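Local coordinates for protein alpha-1,2-mannosidase (Bacteroides thetaiotaomicron, PDB 2WW2) that probably hydrolyses alpha-1,2-linked mannosides, as a calcium-dependent, inverting family GH92 glycoside hydrolase of a human gut symbiont, at residues 235-249 and 301-313. Sequence-based numbering, arbitrary orientation.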
loop_
_atom_site.group_PDB
_atom_site.type_symbol
_atom_site.label_atom_id
_atom_site.label_comp_id
_atom_site.label_asym_id
_atom_site.label_seq_id
_atom_site.Cartn_x
_atom_site.Cartn_y
_atom_site.Cartn_z
ATOM N N SER A 235 9.742 50.092 -1.584
ATOM C CA SER A 235 9.305 50.100 -0.195
ATOM C C SER A 235 10.504 50.020 0.734
ATOM O O SER A 235 11.640 49.743 0.304
ATOM C CB SER A 235 8.336 48.934 0.089
ATOM O OG SER A 235 9.042 47.697 0.178
ATOM N N SER A 236 10.247 50.250 2.012
ATOM C CA SER A 236 11.286 50.190 3.036
ATOM C C SER A 236 10.660 49.670 4.326
ATOM O O SER A 236 9.476 49.905 4.579
ATOM C CB SER A 236 11.873 51.593 3.289
ATOM O OG SER A 236 12.807 51.566 4.356
ATOM N N PHE A 237 11.452 48.989 5.149
ATOM C CA PHE A 237 10.996 48.625 6.491
ATOM C C PHE A 237 11.432 49.654 7.530
ATOM O O PHE A 237 11.058 49.559 8.693
ATOM C CB PHE A 237 11.509 47.223 6.877
ATOM C CG PHE A 237 10.830 46.121 6.130
ATOM C CD1 PHE A 237 9.558 45.691 6.508
ATOM C CD2 PHE A 237 11.434 45.543 5.021
ATOM C CE1 PHE A 237 8.902 44.675 5.805
ATOM C CE2 PHE A 237 10.789 44.545 4.310
ATOM C CZ PHE A 237 9.510 44.110 4.712
ATOM N N ILE A 238 12.203 50.646 7.105
ATOM C CA ILE A 238 12.755 51.638 8.036
ATOM C C ILE A 238 11.856 52.856 8.201
ATOM O O ILE A 238 11.511 53.213 9.330
ATOM C CB ILE A 238 14.206 52.046 7.636
ATOM C CG1 ILE A 238 15.139 50.860 7.872
ATOM C CG2 ILE A 238 14.702 53.297 8.435
ATOM C CD1 ILE A 238 16.492 50.978 7.165
ATOM N N SER A 239 11.463 53.478 7.088
ATOM C CA SER A 239 10.669 54.707 7.134
ATOM C C SER A 239 10.215 55.126 5.736
ATOM O O SER A 239 10.770 54.664 4.735
ATOM C CB SER A 239 11.545 55.828 7.688
ATOM O OG SER A 239 12.481 56.219 6.683
ATOM N N PRO A 240 9.227 56.033 5.655
ATOM C CA PRO A 240 8.848 56.567 4.348
ATOM C C PRO A 240 10.001 57.284 3.649
ATOM O O PRO A 240 10.142 57.177 2.431
ATOM C CB PRO A 240 7.707 57.541 4.685
ATOM C CG PRO A 240 7.091 56.943 5.911
ATOM C CD PRO A 240 8.286 56.463 6.709
ATOM N N GLU A 241 10.828 57.994 4.415
ATOM C CA GLU A 241 12.029 58.620 3.857
ATOM C C GLU A 241 12.982 57.591 3.228
ATOM O O GLU A 241 13.534 57.818 2.153
ATOM C CB GLU A 241 12.756 59.434 4.941
ATOM C CG GLU A 241 11.953 60.652 5.429
ATOM C CD GLU A 241 10.664 60.283 6.200
ATOM O OE1 GLU A 241 10.615 59.223 6.888
ATOM O OE2 GLU A 241 9.696 61.083 6.125
ATOM N N GLN A 242 13.187 56.460 3.888
ATOM C CA GLN A 242 14.075 55.446 3.327
ATOM C C GLN A 242 13.427 54.806 2.100
ATOM O O GLN A 242 14.120 54.419 1.165
ATOM C CB GLN A 242 14.426 54.374 4.365
ATOM C CG GLN A 242 15.397 53.311 3.848
ATOM C CD GLN A 242 16.761 53.879 3.448
ATOM O OE1 GLN A 242 17.362 54.671 4.188
ATOM N NE2 GLN A 242 17.268 53.453 2.291
ATOM N N ALA A 243 12.106 54.684 2.103
ATOM C CA ALA A 243 11.425 54.143 0.912
ATOM C C ALA A 243 11.691 55.050 -0.294
ATOM O O ALA A 243 11.860 54.575 -1.424
ATOM C CB ALA A 243 9.922 53.982 1.157
ATOM N N ALA A 244 11.758 56.359 -0.055
ATOM C CA ALA A 244 11.993 57.301 -1.153
ATOM C C ALA A 244 13.438 57.216 -1.636
ATOM O O ALA A 244 13.713 57.323 -2.827
ATOM C CB ALA A 244 11.631 58.725 -0.733
ATOM N N ILE A 245 14.370 57.016 -0.711
ATOM C CA ILE A 245 15.768 56.783 -1.092
ATOM C C ILE A 245 15.894 55.522 -1.969
ATOM O O ILE A 245 16.556 55.543 -3.025
ATOM C CB ILE A 245 16.658 56.645 0.174
ATOM C CG1 ILE A 245 16.756 57.995 0.891
ATOM C CG2 ILE A 245 18.049 56.117 -0.182
ATOM C CD1 ILE A 245 17.278 57.906 2.331
ATOM N N ASN A 246 15.265 54.432 -1.529
ATOM C CA ASN A 246 15.245 53.184 -2.299
ATOM C C ASN A 246 14.659 53.416 -3.684
ATOM O O ASN A 246 15.217 52.956 -4.671
ATOM C CB ASN A 246 14.432 52.089 -1.588
ATOM C CG ASN A 246 15.063 51.662 -0.270
ATOM O OD1 ASN A 246 16.218 51.982 -0.005
ATOM N ND2 ASN A 246 14.313 50.927 0.550
ATOM N N PHE A 247 13.533 54.129 -3.737
ATOM C CA PHE A 247 12.873 54.462 -5.012
ATOM C C PHE A 247 13.826 55.226 -5.929
ATOM O O PHE A 247 13.986 54.899 -7.115
ATOM C CB PHE A 247 11.625 55.313 -4.741
ATOM C CG PHE A 247 10.876 55.753 -5.992
ATOM C CD1 PHE A 247 9.738 55.057 -6.429
ATOM C CD2 PHE A 247 11.283 56.875 -6.701
ATOM C CE1 PHE A 247 9.035 55.465 -7.562
ATOM C CE2 PHE A 247 10.592 57.285 -7.840
ATOM C CZ PHE A 247 9.460 56.583 -8.266
ATOM N N ASN A 248 14.465 56.250 -5.375
ATOM C CA ASN A 248 15.328 57.116 -6.188
ATOM C C ASN A 248 16.583 56.414 -6.665
ATOM O O ASN A 248 17.058 56.645 -7.788
ATOM C CB ASN A 248 15.646 58.406 -5.436
ATOM C CG ASN A 248 14.475 59.359 -5.436
ATOM O OD1 ASN A 248 13.823 59.551 -6.466
ATOM N ND2 ASN A 248 14.198 59.970 -4.284
ATOM N N ARG A 249 17.107 55.519 -5.838
ATOM C CA ARG A 249 18.289 54.795 -6.239
ATOM C C ARG A 249 17.980 53.713 -7.265
ATOM O O ARG A 249 18.772 53.490 -8.182
ATOM C CB ARG A 249 18.987 54.167 -5.037
ATOM C CG ARG A 249 20.382 53.671 -5.388
ATOM C CD ARG A 249 21.113 53.114 -4.188
ATOM N NE ARG A 249 21.395 54.107 -3.149
ATOM C CZ ARG A 249 20.859 54.096 -1.929
ATOM N NH1 ARG A 249 19.952 53.173 -1.597
ATOM N NH2 ARG A 249 21.213 55.019 -1.042
ATOM N N PHE A 301 17.674 41.841 4.291
ATOM C CA PHE A 301 16.689 42.654 4.998
ATOM C C PHE A 301 17.290 44.024 5.358
ATOM O O PHE A 301 16.774 44.760 6.217
ATOM C CB PHE A 301 16.227 41.909 6.253
ATOM C CG PHE A 301 14.847 42.288 6.706
ATOM C CD1 PHE A 301 13.735 41.905 5.970
ATOM C CD2 PHE A 301 14.658 43.009 7.883
ATOM C CE1 PHE A 301 12.442 42.257 6.395
ATOM C CE2 PHE A 301 13.371 43.340 8.317
ATOM C CZ PHE A 301 12.264 42.966 7.551
ATOM N N TYR A 302 18.395 44.358 4.697
ATOM C CA TYR A 302 19.052 45.638 4.898
ATOM C C TYR A 302 18.853 46.536 3.682
ATOM O O TYR A 302 18.422 46.083 2.587
ATOM C CB TYR A 302 20.550 45.456 5.188
ATOM C CG TYR A 302 21.312 44.658 4.143
ATOM C CD1 TYR A 302 21.953 45.289 3.078
ATOM C CD2 TYR A 302 21.388 43.276 4.228
ATOM C CE1 TYR A 302 22.646 44.558 2.121
ATOM C CE2 TYR A 302 22.081 42.534 3.277
ATOM C CZ TYR A 302 22.706 43.180 2.239
ATOM O OH TYR A 302 23.391 42.435 1.318
ATOM N N GLU A 303 19.189 47.798 3.880
ATOM C CA GLU A 303 18.933 48.850 2.925
ATOM C C GLU A 303 20.142 49.782 2.967
ATOM O O GLU A 303 20.967 49.702 3.881
ATOM C CB GLU A 303 17.632 49.583 3.323
ATOM C CG GLU A 303 16.494 48.587 3.664
ATOM C CD GLU A 303 15.134 49.240 3.897
ATOM O OE1 GLU A 303 14.799 50.217 3.205
ATOM O OE2 GLU A 303 14.385 48.742 4.760
ATOM N N PHE A 304 20.272 50.646 1.974
ATOM C CA PHE A 304 21.394 51.570 1.971
ATOM C C PHE A 304 20.900 52.979 2.191
ATOM O O PHE A 304 20.118 53.498 1.400
ATOM C CB PHE A 304 22.191 51.450 0.677
ATOM C CG PHE A 304 22.856 50.114 0.516
ATOM C CD1 PHE A 304 24.055 49.848 1.166
ATOM C CD2 PHE A 304 22.284 49.127 -0.272
ATOM C CE1 PHE A 304 24.675 48.620 1.027
ATOM C CE2 PHE A 304 22.890 47.890 -0.413
ATOM C CZ PHE A 304 24.100 47.640 0.249
ATOM N N ASP A 305 21.375 53.589 3.270
ATOM C CA ASP A 305 20.895 54.902 3.681
ATOM C C ASP A 305 21.387 56.027 2.758
ATOM O O ASP A 305 21.980 55.757 1.720
ATOM C CB ASP A 305 21.283 55.163 5.141
ATOM C CG ASP A 305 22.784 55.377 5.334
ATOM O OD1 ASP A 305 23.550 55.486 4.350
ATOM O OD2 ASP A 305 23.201 55.429 6.503
ATOM N N SER A 306 21.134 57.280 3.128
ATOM C CA SER A 306 21.508 58.410 2.255
ATOM C C SER A 306 23.016 58.510 2.035
ATOM O O SER A 306 23.456 59.054 1.026
ATOM C CB SER A 306 20.957 59.741 2.771
ATOM O OG SER A 306 21.473 60.036 4.054
ATOM N N GLN A 307 23.802 57.961 2.959
ATOM C CA GLN A 307 25.257 57.969 2.830
ATOM C C GLN A 307 25.762 56.723 2.109
ATOM O O GLN A 307 26.974 56.526 1.963
ATOM C CB GLN A 307 25.921 58.066 4.202
ATOM C CG GLN A 307 26.376 59.460 4.597
ATOM C CD GLN A 307 25.410 60.539 4.162
ATOM O OE1 GLN A 307 24.308 60.662 4.703
ATOM N NE2 GLN A 307 25.820 61.341 3.179
ATOM N N GLY A 308 24.839 55.874 1.673
ATOM C CA GLY A 308 25.210 54.637 0.997
ATOM C C GLY A 308 25.603 53.504 1.930
ATOM O O GLY A 308 26.124 52.490 1.484
ATOM N N ASN A 309 25.353 53.661 3.224
ATOM C CA ASN A 309 25.752 52.645 4.194
ATOM C C ASN A 309 24.617 51.679 4.513
ATOM O O ASN A 309 23.461 52.095 4.565
ATOM C CB ASN A 309 26.243 53.311 5.473
ATOM C CG ASN A 309 27.466 54.145 5.238
ATOM O OD1 ASN A 309 28.346 53.746 4.481
ATOM N ND2 ASN A 309 27.533 55.315 5.872
ATOM N N PRO A 310 24.949 50.389 4.719
ATOM C CA PRO A 310 23.914 49.377 4.973
ATOM C C PRO A 310 23.296 49.569 6.349
ATOM O O PRO A 310 24.017 49.680 7.343
ATOM C CB PRO A 310 24.683 48.046 4.920
ATOM C CG PRO A 310 26.125 48.429 5.293
ATOM C CD PRO A 310 26.316 49.832 4.748
ATOM N N VAL A 311 21.970 49.633 6.397
ATOM C CA VAL A 311 21.244 49.722 7.650
ATOM C C VAL A 311 20.046 48.781 7.555
ATOM O O VAL A 311 19.643 48.374 6.454
ATOM C CB VAL A 311 20.744 51.164 7.939
ATOM C CG1 VAL A 311 21.908 52.080 8.288
ATOM C CG2 VAL A 311 19.968 51.728 6.737
ATOM N N TYR A 312 19.488 48.409 8.701
ATOM C CA TYR A 312 18.289 47.595 8.682
ATOM C C TYR A 312 17.389 47.893 9.856
ATOM O O TYR A 312 17.846 48.241 10.955
ATOM C CB TYR A 312 18.633 46.090 8.636
ATOM C CG TYR A 312 19.423 45.585 9.841
ATOM C CD1 TYR A 312 18.765 45.069 10.957
ATOM C CD2 TYR A 312 20.816 45.622 9.858
ATOM C CE1 TYR A 312 19.480 44.614 12.067
ATOM C CE2 TYR A 312 21.552 45.169 10.978
ATOM C CZ TYR A 312 20.867 44.662 12.075
ATOM O OH TYR A 312 21.552 44.203 13.189
ATOM N N TYR A 313 16.095 47.768 9.594
ATOM C CA TYR A 313 15.093 47.653 10.635
ATOM C C TYR A 313 15.233 46.258 11.229
ATOM O O TYR A 313 15.161 45.265 10.505
ATOM C CB TYR A 313 13.692 47.785 10.023
ATOM C CG TYR A 313 12.560 47.442 10.993
ATOM C CD1 TYR A 313 12.162 48.347 11.970
ATOM C CD2 TYR A 313 11.874 46.228 10.902
ATOM C CE1 TYR A 313 11.109 48.057 12.845
ATOM C CE2 TYR A 313 10.824 45.922 11.781
ATOM C CZ TYR A 313 10.452 46.836 12.749
ATOM O OH TYR A 313 9.408 46.546 13.609
HETATM O O HOH W 1 18.529 50.444 -0.293
#
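The buried carboxylate of E303 is gripped by three donors from 235-249 and has no basic partner among them. OE1 takes the S236 hydroxyl on its syn side (OG to OE1 2.7 Å) and N246 ND2 on its anti side, tilted well out of the carboxylate plane, while OE2 turns its syn lone pair to the backbone N of F237. The chain, extended beyond CG (chi2 -173°), carries the carboxylate across to these donors. With an alanine here, S236 OG and F237 N would probably lose their carboxylate acceptor, and N246 ND2 would keep only S235 O of its two. S236 OG also accepts from I238 N, an ST turn. Next, F304 O collects Q242 NE2 at 3.0 Å, from above the carbonyl plane, and both R249 NH1 and NH2, end-on; F304 CB lies over a guanidinium face. Q242 NE2 also binds N246 OD1. Before E303 in the chain, the F301 ring forms an offset stack over one face of F237 (centroids 4.5 Å apart, planes at 29°), and I238 CD1 meets V311 CG2. Strand 229-236 and helix 240-250, N-capped by S239, thus join this GH92 enzyme's beta hairpin, 299-304 and 310-313, with its type I turn D305-G308.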